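Local coordinates for protein glycosyl transferase family 9 (Veillonella parvula, PDB 3TOV) that probably transfers a sugar from a nucleotide-activated donor to a growing glycan, as heptosyltransferases of glycosyltransferase family 9 do, at residues 24-28 and 138-144; 30-35 and 152-158; 273-277 and 295-300. All blocks are in the same frame, centred on the assembly; numbering follows the deposited sequence.

Contacts 1 and 2 share helix 26-35 of the N-terminal half. Contact 1 takes its start and is buried and apolar, with no hydrogen bond across it; contact 2 takes the rest and lies at the surface, where charged and hydroxyl side chains tie helix to loop. Contact 3 belongs to the C-terminal half; it is buried again, mostly apolar, with one weak hydrogen bond. The halves meet in part through loop 295-300: Y295 packs on A139 of contact 1, the Y298 ring meets that of H138, and the Y298 hydroxyl bonds to D141 of contact 1 and N157 of contact 2. Charge is thus concentrated at the surface contact, while the two buried ones rest mainly on hydrocarbon.

Contact 1 (24-28 and 138-144); sequences LTTPF and HAADMYI
L24 divides the fork of its side chain between two residues at the start of helix 139-149. With CG anti to the carbonyl carbon (chi1 -68°), CD1 comes to 3.9 Å from CB of A139, while CD2 comes obliquely up to the imidazole of H138, 4.1 Å from its NE2, the two side chains crossing at about a right angle. H138 is the N-cap residue, its other ring nitrogen, ND1, hydrogen-bonded to the carbonyl of F293. The backbone of L24 takes part as well: its O sits 3.5 Å from CB of A140, receives a CA-H...O contact from the same alanine, and meets the Y143 ring at the edge, in the ring plane, beside CD2.

T25 follows with its methyl, CG2 approaching Y143 CE2 to 3.7 Å at a slant to the ring. Its hydroxyl instead hydrogen-bonds to the carbonyl of V22 and the hydroxyl of Y43. P27 lays CG against CB of A140 at 4.2 Å and brings CB near the end of I144. F28 closes the row: its CB touches CB of Y143 on one side and CG1 of I144 roughly at right angles to that, and the ring turns an edge, through CD1, to the carbonyl O of Y143.

No hydrogen bond crosses this buried interface; packing of side chains, and of the L24 carbonyl, carries it. The CA atoms of L24 and A140 are 5.0 Å apart and those of F28 and I144 4.9 Å, so the two segments advance in step. Helix 26-35, with the short helix 19-23 before it, lies in the crossover from strand 10-14 to the parallel strand 40-46. Both helices of the contact pack in the Rossmann-like N-terminal domain, consistent with the GT-B fold of the family.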
loop_
_atom_site.group_PDB
_atom_site.type_symbol
_atom_site.label_atom_id
_atom_site.label_comp_id
_atom_site.label_asym_id
_atom_site.label_seq_id
_atom_site.Cartn_x
_atom_site.Cartn_y
_atom_site.Cartn_z
ATOM N N LEU A 24 -1.672 -1.053 -4.565
ATOM C CA LEU A 24 -1.452 -0.254 -5.768
ATOM C C LEU A 24 -2.140 -0.815 -7.010
ATOM O O LEU A 24 -2.236 -0.135 -8.030
ATOM C CB LEU A 24 0.045 -0.114 -6.040
ATOM C CG LEU A 24 0.799 0.725 -5.016
ATOM C CD1 LEU A 24 2.283 0.605 -5.237
ATOM C CD2 LEU A 24 0.342 2.156 -5.136
ATOM N N THR A 25 -2.598 -2.060 -6.933
ATOM C CA THR A 25 -3.333 -2.662 -8.038
ATOM C C THR A 25 -4.809 -2.335 -7.901
ATOM O O THR A 25 -5.630 -2.735 -8.729
ATOM C CB THR A 25 -3.196 -4.191 -8.061
ATOM O OG1 THR A 25 -3.874 -4.760 -6.927
ATOM C CG2 THR A 25 -1.741 -4.601 -8.046
ATOM N N THR A 26 -5.146 -1.607 -6.848
ATOM C CA THR A 26 -6.539 -1.426 -6.488
ATOM C C THR A 26 -7.313 -0.404 -7.354
ATOM O O THR A 26 -8.516 -0.590 -7.601
ATOM C CB THR A 26 -6.680 -1.148 -4.973
ATOM O OG1 THR A 26 -7.873 -1.775 -4.485
ATOM C CG2 THR A 26 -6.703 0.344 -4.672
ATOM N N PRO A 27 -6.629 0.663 -7.827
ATOM C CA PRO A 27 -7.244 1.656 -8.718
ATOM C C PRO A 27 -7.422 1.094 -10.135
ATOM O O PRO A 27 -8.419 1.364 -10.812
ATOM C CB PRO A 27 -6.213 2.794 -8.736
ATOM C CG PRO A 27 -5.267 2.515 -7.635
ATOM C CD PRO A 27 -5.238 1.033 -7.516
ATOM N N PHE A 28 -6.434 0.328 -10.578
ATOM C CA PHE A 28 -6.572 -0.513 -11.757
ATOM C C PHE A 28 -7.857 -1.375 -11.708
ATOM O O PHE A 28 -8.554 -1.566 -12.717
ATOM C CB PHE A 28 -5.321 -1.386 -11.863
ATOM C CG PHE A 28 -5.486 -2.600 -12.717
ATOM C CD1 PHE A 28 -4.975 -2.630 -14.001
ATOM C CD2 PHE A 28 -6.134 -3.722 -12.231
ATOM C CE1 PHE A 28 -5.118 -3.756 -14.790
ATOM C CE2 PHE A 28 -6.282 -4.850 -13.017
ATOM C CZ PHE A 28 -5.772 -4.869 -14.297
ATOM N N HIS A 138 3.921 6.253 -12.304
ATOM C CA HIS A 138 3.787 5.805 -10.928
ATOM C C HIS A 138 3.278 4.355 -10.999
ATOM O O HIS A 138 2.626 3.967 -11.972
ATOM C CB HIS A 138 2.790 6.722 -10.221
ATOM C CG HIS A 138 2.460 6.321 -8.817
ATOM N ND1 HIS A 138 3.302 6.563 -7.754
ATOM C CD2 HIS A 138 1.362 5.728 -8.298
ATOM C CE1 HIS A 138 2.746 6.117 -6.642
ATOM N NE2 HIS A 138 1.569 5.606 -6.946
ATOM N N ALA A 139 3.583 3.543 -9.996
ATOM C CA ALA A 139 3.231 2.121 -10.052
ATOM C C ALA A 139 1.732 1.817 -10.292
ATOM O O ALA A 139 1.377 0.815 -10.932
ATOM C CB ALA A 139 3.715 1.417 -8.807
ATOM N N ALA A 140 0.856 2.674 -9.781
ATOM C CA ALA A 140 -0.572 2.426 -9.918
ATOM C C ALA A 140 -1.056 2.775 -11.318
ATOM O O ALA A 140 -1.941 2.110 -11.868
ATOM C CB ALA A 140 -1.359 3.188 -8.865
ATOM N N ASP A 141 -0.462 3.815 -11.891
ATOM C CA ASP A 141 -0.779 4.215 -13.251
ATOM C C ASP A 141 -0.244 3.192 -14.241
ATOM O O ASP A 141 -0.835 2.969 -15.303
ATOM C CB ASP A 141 -0.199 5.592 -13.565
ATOM C CG ASP A 141 -0.911 6.711 -12.821
ATOM O OD1 ASP A 141 -2.130 6.571 -12.554
ATOM O OD2 ASP A 141 -0.243 7.729 -12.503
HETATM N N MSE A 142 0.881 2.573 -13.899
HETATM C CA MSE A 142 1.481 1.607 -14.808
HETATM C C MSE A 142 0.649 0.320 -14.888
HETATM O O MSE A 142 0.596 -0.335 -15.935
HETATM C CB MSE A 142 2.948 1.332 -14.446
HETATM C CG MSE A 142 3.200 0.099 -13.593
HETATM SE SE MSE A 142 5.092 -0.416 -13.623
HETATM C CE MSE A 142 5.080 -1.607 -12.122
ATOM N N TYR A 143 -0.013 -0.027 -13.789
ATOM C CA TYR A 143 -0.907 -1.172 -13.815
ATOM C C TYR A 143 -2.043 -0.855 -14.778
ATOM O O TYR A 143 -2.331 -1.635 -15.681
ATOM C CB TYR A 143 -1.380 -1.567 -12.396
ATOM C CG TYR A 143 -0.274 -2.275 -11.629
ATOM C CD1 TYR A 143 0.562 -3.171 -12.284
ATOM C CD2 TYR A 143 -0.020 -2.020 -10.282
ATOM C CE1 TYR A 143 1.603 -3.809 -11.631
ATOM C CE2 TYR A 143 1.033 -2.661 -9.622
ATOM C CZ TYR A 143 1.833 -3.551 -10.317
ATOM O OH TYR A 143 2.875 -4.215 -9.733
ATOM N N ILE A 144 -2.644 0.315 -14.607
ATOM C CA ILE A 144 -3.673 0.813 -15.510
ATOM C C ILE A 144 -3.223 0.864 -16.993
ATOM O O ILE A 144 -4.015 0.598 -17.897
ATOM C CB ILE A 144 -4.148 2.206 -15.043
ATOM C CG1 ILE A 144 -5.052 2.059 -13.817
ATOM C CG2 ILE A 144 -4.841 2.983 -16.179
ATOM C CD1 ILE A 144 -5.191 3.330 -12.976
#

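Contact 2 (30-35 and 152-158); sequences EVLRKA and VTDTSNS
OD1 of D154 is gripped from both faces of its carboxylate plane. K34 NZ reaches it at 2.6 Å from above the plane, a salt bridge, and S156 OG donates from the opposite face, nearer the plane and on the syn side. The same ammonium group gives a second hydrogen bond to the carbonyl O of S156, 2.8 Å from NZ, again well off the carbonyl plane. A bend in the lysine chain at chi3 (-75°) takes NZ over the loop, so one charge ties down two points of it.

One helical turn earlier E30 reaches out, CG anti to the backbone N (chi1 169°) and the chain extended beyond, and both oxygens of its carboxylate are used by S158. The backbone N of S158 lies 2.8 Å from OE1, on the syn lone pair with an N-H...O angle of 164°; OG of S158 donates to OE2. An alanine here would remove both acceptors and is likely to leave the N-H and hydroxyl of S158 without their mates.

Beneath and beyond the polar groups the contact is apolar: V31 CG1 packs 4.0 Å from V152 CG1, and A35 CB lies 3.9 Å from V152 CG2. Together these interactions make a surface contact that fastens the loop after helix 139-149 along helix 26-35 of the Rossmann-like N-terminal domain.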
loop_
_atom_site.group_PDB
_atom_site.type_symbol
_atom_site.label_atom_id
_atom_site.label_comp_id
_atom_site.label_asym_id
_atom_site.label_seq_id
_atom_site.Cartn_x
_atom_site.Cartn_y
_atom_site.Cartn_z
ATOM N N GLU A 30 -10.581 -0.676 -10.190
ATOM C CA GLU A 30 -11.748 0.177 -10.339
ATOM C C GLU A 30 -11.931 0.452 -11.816
ATOM O O GLU A 30 -13.042 0.372 -12.344
ATOM C CB GLU A 30 -11.564 1.488 -9.599
ATOM C CG GLU A 30 -12.627 2.520 -9.930
ATOM C CD GLU A 30 -12.328 3.902 -9.338
ATOM O OE1 GLU A 30 -11.163 4.151 -8.939
ATOM O OE2 GLU A 30 -13.263 4.737 -9.266
ATOM N N VAL A 31 -10.823 0.772 -12.478
ATOM C CA VAL A 31 -10.828 1.064 -13.903
ATOM C C VAL A 31 -11.308 -0.147 -14.698
ATOM O O VAL A 31 -12.074 -0.017 -15.660
ATOM C CB VAL A 31 -9.433 1.499 -14.375
ATOM C CG1 VAL A 31 -9.354 1.517 -15.883
ATOM C CG2 VAL A 31 -9.127 2.854 -13.834
ATOM N N LEU A 32 -10.862 -1.328 -14.280
ATOM C CA LEU A 32 -11.286 -2.549 -14.930
ATOM C C LEU A 32 -12.784 -2.640 -14.849
ATOM O O LEU A 32 -13.462 -2.691 -15.857
ATOM C CB LEU A 32 -10.690 -3.756 -14.236
ATOM C CG LEU A 32 -11.251 -5.050 -14.823
ATOM C CD1 LEU A 32 -10.887 -5.143 -16.302
ATOM C CD2 LEU A 32 -10.769 -6.281 -14.068
ATOM N N ARG A 33 -13.301 -2.650 -13.632
ATOM C CA ARG A 33 -14.735 -2.810 -13.416
ATOM C C ARG A 33 -15.578 -1.733 -14.140
ATOM O O ARG A 33 -16.773 -1.929 -14.398
ATOM C CB ARG A 33 -15.033 -2.870 -11.908
ATOM C CG ARG A 33 -16.505 -2.742 -11.524
ATOM C CD ARG A 33 -17.347 -3.867 -12.060
ATOM N NE ARG A 33 -17.126 -5.095 -11.319
ATOM C CZ ARG A 33 -17.292 -6.306 -11.835
ATOM N NH1 ARG A 33 -17.065 -7.383 -11.087
ATOM N NH2 ARG A 33 -17.678 -6.435 -13.103
ATOM N N LYS A 34 -14.957 -0.609 -14.485
ATOM C CA LYS A 34 -15.668 0.448 -15.193
ATOM C C LYS A 34 -15.919 0.033 -16.635
ATOM O O LYS A 34 -17.010 0.243 -17.180
ATOM C CB LYS A 34 -14.856 1.741 -15.176
ATOM C CG LYS A 34 -15.661 2.967 -14.801
ATOM C CD LYS A 34 -14.920 4.242 -15.148
ATOM C CE LYS A 34 -13.784 4.533 -14.188
ATOM N NZ LYS A 34 -13.237 5.889 -14.485
ATOM N N ALA A 35 -14.888 -0.556 -17.237
ATOM C CA ALA A 35 -14.920 -1.031 -18.618
ATOM C C ALA A 35 -15.501 -2.437 -18.719
ATOM O O ALA A 35 -15.668 -2.964 -19.817
ATOM C CB ALA A 35 -13.523 -1.002 -19.214
ATOM N N VAL A 152 -8.398 0.516 -23.196
ATOM C CA VAL A 152 -9.211 1.289 -22.277
ATOM C C VAL A 152 -8.915 2.787 -22.424
ATOM O O VAL A 152 -7.827 3.181 -22.854
ATOM C CB VAL A 152 -9.041 0.800 -20.833
ATOM C CG1 VAL A 152 -9.408 1.894 -19.840
ATOM C CG2 VAL A 152 -9.887 -0.436 -20.617
ATOM N N THR A 153 -9.892 3.617 -22.077
ATOM C CA THR A 153 -9.815 5.041 -22.354
ATOM C C THR A 153 -10.157 5.846 -21.115
ATOM O O THR A 153 -9.445 6.777 -20.744
ATOM C CB THR A 153 -10.809 5.394 -23.463
ATOM O OG1 THR A 153 -10.494 4.629 -24.629
ATOM C CG2 THR A 153 -10.788 6.886 -23.793
ATOM N N ASP A 154 -11.266 5.479 -20.487
ATOM C CA ASP A 154 -11.679 6.071 -19.229
ATOM C C ASP A 154 -10.834 5.485 -18.075
ATOM O O ASP A 154 -11.021 4.330 -17.662
ATOM C CB ASP A 154 -13.167 5.791 -19.026
ATOM C CG ASP A 154 -13.747 6.528 -17.844
ATOM O OD1 ASP A 154 -13.005 6.789 -16.863
ATOM O OD2 ASP A 154 -14.957 6.841 -17.906
ATOM N N THR A 155 -9.894 6.271 -17.563
ATOM C CA THR A 155 -8.973 5.751 -16.565
ATOM C C THR A 155 -9.087 6.514 -15.243
ATOM O O THR A 155 -8.446 6.170 -14.251
ATOM C CB THR A 155 -7.507 5.740 -17.081
ATOM O OG1 THR A 155 -7.072 7.076 -17.347
ATOM C CG2 THR A 155 -7.395 4.926 -18.353
ATOM N N SER A 156 -9.933 7.534 -15.239
ATOM C CA SER A 156 -10.133 8.384 -14.078
ATOM C C SER A 156 -10.553 7.606 -12.851
ATOM O O SER A 156 -11.745 7.426 -12.625
ATOM C CB SER A 156 -11.244 9.370 -14.387
ATOM O OG SER A 156 -12.309 8.706 -15.054
ATOM N N ASN A 157 -9.600 7.165 -12.040
ATOM C CA ASN A 157 -9.940 6.435 -10.827
ATOM C C ASN A 157 -9.898 7.325 -9.592
ATOM O O ASN A 157 -9.469 8.469 -9.672
ATOM C CB ASN A 157 -8.987 5.268 -10.638
ATOM C CG ASN A 157 -7.631 5.709 -10.150
ATOM O OD1 ASN A 157 -7.410 5.864 -8.945
ATOM N ND2 ASN A 157 -6.708 5.914 -11.082
ATOM N N SER A 158 -10.311 6.782 -8.447
ATOM C CA SER A 158 -10.374 7.540 -7.196
ATOM C C SER A 158 -9.410 7.061 -6.110
ATOM O O SER A 158 -9.749 7.019 -4.930
ATOM C CB SER A 158 -11.788 7.521 -6.654
ATOM O OG SER A 158 -12.370 6.274 -6.936
#

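Contact 3 (273-277 and 295-300); sequences MHVGI and YGPYQA
Hydrocarbon contact joins I277 to loop 295-300: I277 CD1 packs on P297, 3.7 Å from CB, the two side chains meeting at a slant, and I277 CG2 lies 3.7 Å from CB of A300. With CG2 anti to the backbone N and CG1 anti to the carbonyl carbon (chi1 -63°), the two branches span the type II turn from P297 to A300. Selenomethionine M273, its chain bent at chi3, brings its CE to 4.3 Å from CD of P297 and sets the same methyl over one face of the H274 ring, offset toward the rim.

The polar part is one weak hydrogen bond, from H274 NE2 to the carbonyl O of Y295, 3.3 Å long and bent to 146°. That oxygen and the carbonyl O of G296 both lie at the ring edge, near its plane.

Aromatic side chains of the loop turn to other partners: the Y298 hydroxyl bonds to N157 ND2 and D141 OD1, and Y295 packs on L24. Helix 271-277 therefore holds this loop of the C-terminal domain mainly by shape, with little directional bonding, while the Y298 hydroxyl turns its polar contacts to the N-terminal half.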
loop_
_atom_site.group_PDB
_atom_site.type_symbol
_atom_site.label_atom_id
_atom_site.label_comp_id
_atom_site.label_asym_id
_atom_site.label_seq_id
_atom_site.Cartn_x
_atom_site.Cartn_y
_atom_site.Cartn_z
HETATM N N MSE A 273 2.053 2.781 4.647
HETATM C CA MSE A 273 1.801 4.123 4.120
HETATM C C MSE A 273 0.669 4.114 3.088
HETATM O O MSE A 273 -0.191 4.994 3.086
HETATM C CB MSE A 273 3.067 4.697 3.500
HETATM C CG MSE A 273 2.940 6.140 3.042
HETATM SE SE MSE A 273 4.367 6.648 1.812
HETATM C CE MSE A 273 3.909 5.553 0.262
ATOM N N HIS A 274 0.660 3.110 2.216
ATOM C CA HIS A 274 -0.438 2.961 1.270
ATOM C C HIS A 274 -1.768 2.606 1.961
ATOM O O HIS A 274 -2.825 3.119 1.581
ATOM C CB HIS A 274 -0.069 1.967 0.171
ATOM C CG HIS A 274 1.211 2.302 -0.528
ATOM N ND1 HIS A 274 2.411 1.703 -0.208
ATOM C CD2 HIS A 274 1.485 3.189 -1.513
ATOM C CE1 HIS A 274 3.366 2.196 -0.976
ATOM N NE2 HIS A 274 2.832 3.100 -1.775
ATOM N N VAL A 275 -1.713 1.748 2.977
ATOM C CA VAL A 275 -2.890 1.462 3.793
ATOM C C VAL A 275 -3.478 2.758 4.339
ATOM O O VAL A 275 -4.681 2.969 4.313
ATOM C CB VAL A 275 -2.546 0.555 4.988
ATOM C CG1 VAL A 275 -3.776 0.338 5.864
ATOM C CG2 VAL A 275 -1.969 -0.769 4.508
ATOM N N GLY A 276 -2.617 3.627 4.842
ATOM C CA GLY A 276 -3.069 4.911 5.334
ATOM C C GLY A 276 -3.821 5.637 4.243
ATOM O O GLY A 276 -5.003 5.934 4.393
ATOM N N ILE A 277 -3.128 5.903 3.139
ATOM C CA ILE A 277 -3.690 6.625 2.000
ATOM C C ILE A 277 -5.035 6.054 1.572
ATOM O O ILE A 277 -5.964 6.797 1.253
ATOM C CB ILE A 277 -2.731 6.573 0.797
ATOM C CG1 ILE A 277 -1.418 7.276 1.123
ATOM C CG2 ILE A 277 -3.366 7.173 -0.459
ATOM C CD1 ILE A 277 -0.435 7.189 -0.013
ATOM N N TYR A 295 6.791 4.801 -6.415
ATOM C CA TYR A 295 5.976 4.187 -5.373
ATOM C C TYR A 295 5.590 5.144 -4.228
ATOM O O TYR A 295 5.449 4.731 -3.074
ATOM C CB TYR A 295 6.630 2.900 -4.849
ATOM C CG TYR A 295 6.700 1.782 -5.863
ATOM C CD1 TYR A 295 5.661 0.869 -5.996
ATOM C CD2 TYR A 295 7.800 1.632 -6.683
ATOM C CE1 TYR A 295 5.718 -0.167 -6.934
ATOM C CE2 TYR A 295 7.868 0.604 -7.611
ATOM C CZ TYR A 295 6.825 -0.291 -7.740
ATOM O OH TYR A 295 6.901 -1.314 -8.672
ATOM N N GLY A 296 5.395 6.414 -4.548
ATOM C CA GLY A 296 4.990 7.363 -3.538
ATOM C C GLY A 296 3.489 7.356 -3.314
ATOM O O GLY A 296 2.789 6.432 -3.755
ATOM N N PRO A 297 2.993 8.389 -2.609
ATOM C CA PRO A 297 1.590 8.678 -2.281
ATOM C C PRO A 297 0.718 8.947 -3.502
ATOM O O PRO A 297 0.566 10.096 -3.933
ATOM C CB PRO A 297 1.681 9.941 -1.430
ATOM C CG PRO A 297 3.038 9.905 -0.855
ATOM C CD PRO A 297 3.916 9.279 -1.893
ATOM N N TYR A 298 0.125 7.889 -4.038
ATOM C CA TYR A 298 -0.692 8.013 -5.233
ATOM C C TYR A 298 -2.011 8.709 -4.974
ATOM O O TYR A 298 -2.793 8.254 -4.135
ATOM C CB TYR A 298 -0.993 6.637 -5.781
ATOM C CG TYR A 298 -1.921 6.644 -6.954
ATOM C CD1 TYR A 298 -1.457 6.977 -8.217
ATOM C CD2 TYR A 298 -3.258 6.298 -6.808
ATOM C CE1 TYR A 298 -2.292 6.968 -9.308
ATOM C CE2 TYR A 298 -4.109 6.285 -7.893
ATOM C CZ TYR A 298 -3.618 6.618 -9.145
ATOM O OH TYR A 298 -4.448 6.606 -10.250
ATOM N N GLN A 299 -2.269 9.787 -5.716
ATOM C CA GLN A 299 -3.562 10.450 -5.653
ATOM C C GLN A 299 -3.896 10.809 -4.198
ATOM O O GLN A 299 -5.035 10.658 -3.751
ATOM C CB GLN A 299 -4.619 9.513 -6.222
ATOM C CG GLN A 299 -5.860 10.174 -6.748
ATOM C CD GLN A 299 -6.164 9.741 -8.183
ATOM O OE1 GLN A 299 -5.274 9.727 -9.049
ATOM N NE2 GLN A 299 -7.423 9.379 -8.438
ATOM N N ALA A 300 -2.898 11.289 -3.463
ATOM C CA ALA A 300 -3.058 11.498 -2.026
ATOM C C ALA A 300 -2.834 12.943 -1.579
ATOM O O ALA A 300 -2.100 13.703 -2.217
ATOM C CB ALA A 300 -2.122 10.567 -1.259
#